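Beta-L-arabinobiosidase (Bacteroides thetaiotaomicron, PDB 5MQR) probably hydrolyses glycosidic linkages in plant pectin, as a multidomain glycoside hydrolase of a gut bacterium. Local coordinates at residues P179-E191 against I201-T215. Numbering follows the deposited sequence.
Sequences PNDGNGIGRVVRE and IYFIYYNHGFNEKNT
F203 packs its ring against V188, which meets it with one methyl, CG1. V188 CG1 sits over one ring face, 3.8 Å from the F203 ring centroid and 7° off the normal, a CH-pi contact. F203 CB and CG lie beside R187 O. CD1 comes closer to that oxygen, and CE1 reaches the backbone of G186. CD2 and CE2, along the other side of the ring, lie near V188 CG1. CZ ends 4.0 Å from I185 CG2. At the rim, G186 CA lies in the ring plane; a side chain on G186 would clash with F203 CE1 and Y205 O. With an alanine in place of F203, V188 CG1 and I185 CG2 are likely to lose the ring they share and a gap to open beside G186.

The two strands, 186-192 and 202-206, form the outer antiparallel hairpin of a four-stranded sheet, consistent with a blade of the N-terminal beta propeller. A classic beta bulge interrupts the pairing: I204 and Y205 both face R187. R187 O accepts from I204 N at 2.9 Å and only weakly from Y205 N at 3.4 Å. V189, on the face away from V188 and F203, puts CG1 against I204 CG2, and helix 226-236 packs on both residues. The R187 guanidinium leaves the hairpin for a salt bridge with E248.

Past the strands, I185 CA lies over one face of the F210 ring, offset toward its rim, 4.0 Å from the centroid. F210 CG is anti to its carbonyl carbon (chi1 -66°), which lays the ring against I185. N207 N donates to I185 O at 3.0 Å, from above the carbonyl plane. A water donates to both G184 O and H208 O.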
loop_
_atom_site.group_PDB
_atom_site.type_symbol
_atom_site.label_atom_id
_atom_site.label_comp_id
_atom_site.label_asym_id
_atom_site.label_seq_id
_atom_site.Cartn_x
_atom_site.Cartn_y
_atom_site.Cartn_z
ATOM N N PRO A 179 -18.291 -34.771 -26.384
ATOM C CA PRO A 179 -19.641 -34.677 -25.811
ATOM C C PRO A 179 -20.269 -33.270 -25.920
ATOM O O PRO A 179 -21.478 -33.115 -25.727
ATOM C CB PRO A 179 -19.410 -35.052 -24.342
ATOM C CG PRO A 179 -18.027 -34.574 -24.058
ATOM C CD PRO A 179 -17.265 -34.865 -25.324
ATOM N N ASN A 180 -19.452 -32.269 -26.242
ATOM C CA ASN A 180 -19.898 -30.884 -26.366
ATOM C C ASN A 180 -20.009 -30.502 -27.826
ATOM O O ASN A 180 -19.598 -29.407 -28.219
ATOM C CB ASN A 180 -18.906 -29.962 -25.669
ATOM C CG ASN A 180 -18.508 -30.479 -24.312
ATOM O OD1 ASN A 180 -19.342 -30.997 -23.555
ATOM N ND2 ASN A 180 -17.225 -30.359 -23.993
ATOM N N ASP A 181 -20.575 -31.417 -28.619
ATOM C CA ASP A 181 -20.673 -31.263 -30.076
ATOM C C ASP A 181 -22.046 -30.676 -30.497
ATOM O O ASP A 181 -22.312 -30.496 -31.697
ATOM C CB ASP A 181 -20.430 -32.611 -30.770
ATOM C CG ASP A 181 -21.408 -33.691 -30.325
ATOM O OD1 ASP A 181 -22.136 -33.472 -29.329
ATOM O OD2 ASP A 181 -21.433 -34.769 -30.958
ATOM N N GLY A 182 -22.904 -30.405 -29.509
ATOM C CA GLY A 182 -24.260 -29.950 -29.758
ATOM C C GLY A 182 -25.189 -31.085 -30.145
ATOM O O GLY A 182 -26.297 -30.828 -30.630
ATOM N N ASN A 183 -24.750 -32.331 -29.934
ATOM C CA ASN A 183 -25.592 -33.512 -30.140
ATOM C C ASN A 183 -25.768 -34.252 -28.810
ATOM O O ASN A 183 -26.102 -35.441 -28.816
ATOM C CB ASN A 183 -24.989 -34.468 -31.184
ATOM C CG ASN A 183 -24.565 -33.766 -32.471
ATOM O OD1 ASN A 183 -23.409 -33.831 -32.874
ATOM N ND2 ASN A 183 -25.490 -33.104 -33.110
ATOM N N GLY A 184 -25.562 -33.546 -27.684
ATOM C CA GLY A 184 -25.734 -34.129 -26.355
ATOM C C GLY A 184 -27.193 -34.376 -25.991
ATOM O O GLY A 184 -28.066 -34.457 -26.857
ATOM N N ILE A 185 -27.448 -34.539 -24.699
ATOM C CA ILE A 185 -28.772 -34.912 -24.217
ATOM C C ILE A 185 -29.496 -33.668 -23.736
ATOM O O ILE A 185 -30.563 -33.334 -24.241
ATOM C CB ILE A 185 -28.667 -35.939 -23.089
ATOM C CG1 ILE A 185 -28.084 -37.237 -23.636
ATOM C CG2 ILE A 185 -30.035 -36.216 -22.476
ATOM C CD1 ILE A 185 -27.533 -38.149 -22.568
ATOM N N GLY A 186 -28.918 -32.994 -22.753
ATOM C CA GLY A 186 -29.530 -31.782 -22.233
ATOM C C GLY A 186 -28.999 -31.315 -20.895
ATOM O O GLY A 186 -28.124 -31.944 -20.295
ATOM N N ARG A 187 -29.578 -30.220 -20.423
ATOM C CA ARG A 187 -29.140 -29.592 -19.215
ATOM C C ARG A 187 -30.161 -29.784 -18.107
ATOM O O ARG A 187 -31.358 -29.675 -18.333
ATOM C CB ARG A 187 -28.910 -28.119 -19.467
ATOM C CG ARG A 187 -27.946 -27.529 -18.457
ATOM C CD ARG A 187 -27.640 -26.111 -18.792
ATOM N NE ARG A 187 -26.925 -26.022 -20.060
ATOM C CZ ARG A 187 -25.600 -25.985 -20.212
ATOM N NH1 ARG A 187 -24.756 -26.029 -19.166
ATOM N NH2 ARG A 187 -25.107 -25.881 -21.448
ATOM N N VAL A 188 -29.658 -30.072 -16.910
ATOM C CA VAL A 188 -30.492 -30.357 -15.754
ATOM C C VAL A 188 -30.223 -29.341 -14.664
ATOM O O VAL A 188 -29.174 -28.711 -14.629
ATOM C CB VAL A 188 -30.284 -31.777 -15.172
ATOM C CG1 VAL A 188 -30.715 -32.822 -16.183
ATOM C CG2 VAL A 188 -28.838 -32.015 -14.730
ATOM N N VAL A 189 -31.201 -29.221 -13.778
ATOM C CA VAL A 189 -31.169 -28.318 -12.639
ATOM C C VAL A 189 -31.781 -29.024 -11.443
ATOM O O VAL A 189 -32.616 -29.918 -11.596
ATOM C CB VAL A 189 -32.013 -27.038 -12.858
ATOM C CG1 VAL A 189 -31.348 -26.099 -13.842
ATOM C CG2 VAL A 189 -33.440 -27.363 -13.302
ATOM N N ARG A 190 -31.390 -28.577 -10.258
ATOM C CA ARG A 190 -32.120 -28.884 -9.030
ATOM C C ARG A 190 -31.883 -27.811 -7.979
ATOM O O ARG A 190 -30.851 -27.151 -7.986
ATOM C CB ARG A 190 -31.736 -30.265 -8.495
ATOM C CG ARG A 190 -30.409 -30.342 -7.763
ATOM C CD ARG A 190 -29.951 -31.792 -7.614
ATOM N NE ARG A 190 -30.987 -32.625 -7.012
ATOM C CZ ARG A 190 -30.850 -33.911 -6.715
ATOM N NH1 ARG A 190 -29.716 -34.562 -6.949
ATOM N NH2 ARG A 190 -31.864 -34.547 -6.171
ATOM N N GLU A 191 -32.850 -27.642 -7.088
ATOM C CA GLU A 191 -32.744 -26.649 -6.052
ATOM C C GLU A 191 -31.883 -27.189 -4.925
ATOM O O GLU A 191 -31.983 -28.363 -4.577
ATOM C CB GLU A 191 -34.119 -26.282 -5.512
ATOM C CG GLU A 191 -34.028 -25.167 -4.466
ATOM C CD GLU A 191 -35.335 -24.451 -4.222
ATOM O OE1 GLU A 191 -36.364 -24.838 -4.825
ATOM O OE2 GLU A 191 -35.331 -23.497 -3.422
ATOM N N ILE A 201 -34.462 -33.494 -9.543
ATOM C CA ILE A 201 -33.772 -33.126 -10.759
ATOM C C ILE A 201 -34.783 -32.925 -11.883
ATOM O O ILE A 201 -35.661 -33.757 -12.083
ATOM C CB ILE A 201 -32.744 -34.191 -11.197
ATOM C CG1 ILE A 201 -31.679 -34.371 -10.108
ATOM C CG2 ILE A 201 -32.075 -33.766 -12.516
ATOM C CD1 ILE A 201 -30.821 -35.596 -10.289
ATOM N N TYR A 202 -34.645 -31.815 -12.601
ATOM C CA TYR A 202 -35.400 -31.595 -13.816
ATOM C C TYR A 202 -34.483 -31.171 -14.967
ATOM O O TYR A 202 -33.388 -30.646 -14.754
ATOM C CB TYR A 202 -36.457 -30.512 -13.622
ATOM C CG TYR A 202 -37.450 -30.756 -12.514
ATOM C CD1 TYR A 202 -37.175 -30.355 -11.198
ATOM C CD2 TYR A 202 -38.686 -31.333 -12.774
ATOM C CE1 TYR A 202 -38.094 -30.564 -10.173
ATOM C CE2 TYR A 202 -39.603 -31.539 -11.760
ATOM C CZ TYR A 202 -39.301 -31.153 -10.466
ATOM O OH TYR A 202 -40.217 -31.357 -9.474
ATOM N N PHE A 203 -34.965 -31.395 -16.181
ATOM C CA PHE A 203 -34.372 -30.815 -17.359
ATOM C C PHE A 203 -34.865 -29.384 -17.553
ATOM O O PHE A 203 -36.062 -29.097 -17.475
ATOM C CB PHE A 203 -34.716 -31.623 -18.601
ATOM C CG PHE A 203 -33.802 -32.773 -18.835
ATOM C CD1 PHE A 203 -32.641 -32.604 -19.571
ATOM C CD2 PHE A 203 -34.098 -34.019 -18.315
ATOM C CE1 PHE A 203 -31.792 -33.652 -19.801
ATOM C CE2 PHE A 203 -33.253 -35.085 -18.534
ATOM C CZ PHE A 203 -32.096 -34.902 -19.281
ATOM N N ILE A 204 -33.915 -28.505 -17.825
ATOM C CA ILE A 204 -34.190 -27.131 -18.195
ATOM C C ILE A 204 -33.981 -26.890 -19.718
ATOM O O ILE A 204 -34.557 -25.950 -20.282
ATOM C CB ILE A 204 -33.345 -26.169 -17.327
ATOM C CG1 ILE A 204 -33.851 -24.726 -17.453
ATOM C CG2 ILE A 204 -31.871 -26.228 -17.691
ATOM C CD1 ILE A 204 -33.265 -23.749 -16.438
ATOM N N TYR A 205 -33.167 -27.723 -20.373
ATOM C CA TYR A 205 -32.922 -27.611 -21.808
ATOM C C TYR A 205 -32.720 -29.003 -22.413
ATOM O O TYR A 205 -32.023 -29.841 -21.832
ATOM C CB TYR A 205 -31.687 -26.740 -22.053
ATOM C CG TYR A 205 -31.278 -26.643 -23.505
ATOM C CD1 TYR A 205 -31.819 -25.658 -24.343
ATOM C CD2 TYR A 205 -30.355 -27.550 -24.050
ATOM C CE1 TYR A 205 -31.440 -25.563 -25.682
ATOM C CE2 TYR A 205 -29.967 -27.476 -25.391
ATOM C CZ TYR A 205 -30.505 -26.481 -26.214
ATOM O OH TYR A 205 -30.117 -26.419 -27.552
ATOM N N TYR A 206 -33.339 -29.234 -23.568
ATOM C CA TYR A 206 -33.129 -30.458 -24.333
ATOM C C TYR A 206 -32.360 -30.142 -25.597
ATOM O O TYR A 206 -32.704 -29.195 -26.326
ATOM C CB TYR A 206 -34.442 -31.097 -24.737
ATOM C CG TYR A 206 -35.299 -31.538 -23.580
ATOM C CD1 TYR A 206 -34.973 -32.679 -22.839
ATOM C CD2 TYR A 206 -36.432 -30.822 -23.222
ATOM C CE1 TYR A 206 -35.766 -33.100 -21.777
ATOM C CE2 TYR A 206 -37.237 -31.239 -22.166
ATOM C CZ TYR A 206 -36.899 -32.368 -21.446
ATOM O OH TYR A 206 -37.697 -32.754 -20.404
ATOM N N ASN A 207 -31.328 -30.943 -25.859
ATOM C CA ASN A 207 -30.677 -30.933 -27.156
ATOM C C ASN A 207 -31.626 -31.563 -28.167
ATOM O O ASN A 207 -32.514 -32.335 -27.797
ATOM C CB ASN A 207 -29.336 -31.673 -27.110
ATOM C CG ASN A 207 -28.240 -30.868 -26.430
ATOM O OD1 ASN A 207 -27.882 -31.132 -25.290
ATOM N ND2 ASN A 207 -27.697 -29.899 -27.132
ATOM N N HIS A 208 -31.432 -31.218 -29.436
ATOM C CA HIS A 208 -32.328 -31.643 -30.524
ATOM C C HIS A 208 -32.495 -33.151 -30.511
ATOM O O HIS A 208 -31.529 -33.883 -30.320
ATOM C CB HIS A 208 -31.819 -31.184 -31.912
ATOM C CG HIS A 208 -30.500 -31.784 -32.307
ATOM N ND1 HIS A 208 -30.390 -32.993 -32.968
ATOM C CD2 HIS A 208 -29.237 -31.343 -32.116
ATOM C CE1 HIS A 208 -29.114 -33.268 -33.166
ATOM N NE2 HIS A 208 -28.396 -32.279 -32.661
ATOM N N GLY A 209 -33.726 -33.603 -30.663
ATOM C CA GLY A 209 -34.016 -35.025 -30.670
ATOM C C GLY A 209 -34.382 -35.573 -29.312
ATOM O O GLY A 209 -34.990 -36.635 -29.240
ATOM N N PHE A 210 -34.021 -34.863 -28.238
ATOM C CA PHE A 210 -34.477 -35.213 -26.892
ATOM C C PHE A 210 -35.662 -34.359 -26.432
ATOM O O PHE A 210 -35.795 -33.202 -26.797
ATOM C CB PHE A 210 -33.321 -35.147 -25.900
ATOM C CG PHE A 210 -32.269 -36.181 -26.165
ATOM C CD1 PHE A 210 -31.208 -35.912 -27.022
ATOM C CD2 PHE A 210 -32.368 -37.439 -25.604
ATOM C CE1 PHE A 210 -30.248 -36.873 -27.275
ATOM C CE2 PHE A 210 -31.411 -38.408 -25.862
ATOM C CZ PHE A 210 -30.350 -38.126 -26.696
ATOM N N ASN A 211 -36.521 -34.970 -25.628
ATOM C CA ASN A 211 -37.742 -34.337 -25.156
ATOM C C ASN A 211 -38.242 -35.084 -23.918
ATOM O O ASN A 211 -37.581 -36.028 -23.452
ATOM C CB ASN A 211 -38.777 -34.333 -26.283
ATOM C CG ASN A 211 -38.963 -35.698 -26.898
ATOM O OD1 ASN A 211 -39.403 -36.629 -26.236
ATOM N ND2 ASN A 211 -38.609 -35.827 -28.167
ATOM N N GLU A 212 -39.396 -34.664 -23.392
ATOM C CA GLU A 212 -40.002 -35.283 -22.206
ATOM C C GLU A 212 -40.203 -36.794 -22.351
ATOM O O GLU A 212 -40.027 -37.537 -21.387
ATOM C CB GLU A 212 -41.360 -34.643 -21.881
ATOM C CG GLU A 212 -41.338 -33.145 -21.615
ATOM C CD GLU A 212 -42.395 -32.722 -20.606
ATOM O OE1 GLU A 212 -42.236 -33.031 -19.389
ATOM O OE2 GLU A 212 -43.373 -32.077 -21.021
ATOM N N LYS A 213 -40.559 -37.244 -23.553
ATOM C CA LYS A 213 -40.898 -38.649 -23.775
ATOM C C LYS A 213 -39.725 -39.624 -23.855
ATOM O O LYS A 213 -39.961 -40.817 -23.734
ATOM C CB LYS A 213 -41.800 -38.782 -25.003
ATOM C CG LYS A 213 -43.129 -38.061 -24.793
ATOM C CD LYS A 213 -44.155 -38.391 -25.867
ATOM C CE LYS A 213 -45.588 -38.239 -25.358
ATOM N NZ LYS A 213 -46.508 -39.064 -26.196
ATOM N N ASN A 214 -38.490 -39.131 -24.038
ATOM C CA ASN A 214 -37.292 -40.001 -24.089
ATOM C C ASN A 214 -36.131 -39.603 -23.124
ATOM O O ASN A 214 -34.976 -39.978 -23.341
ATOM C CB ASN A 214 -36.784 -40.111 -25.540
ATOM C CG ASN A 214 -36.229 -38.799 -26.083
ATOM O OD1 ASN A 214 -36.022 -37.825 -25.362
ATOM N ND2 ASN A 214 -35.987 -38.775 -27.369
ATOM N N THR A 215 -36.446 -38.841 -22.085
ATOM C CA THR A 215 -35.492 -38.488 -21.044
ATOM C C THR A 215 -35.988 -38.973 -19.681
ATOM O O THR A 215 -37.180 -39.239 -19.495
ATOM C CB THR A 215 -35.234 -36.976 -21.006
ATOM O OG1 THR A 215 -36.477 -36.264 -20.974
ATOM C CG2 THR A 215 -34.442 -36.543 -22.224
HETATM O O HOH W 1 -28.788 -34.277 -29.590
#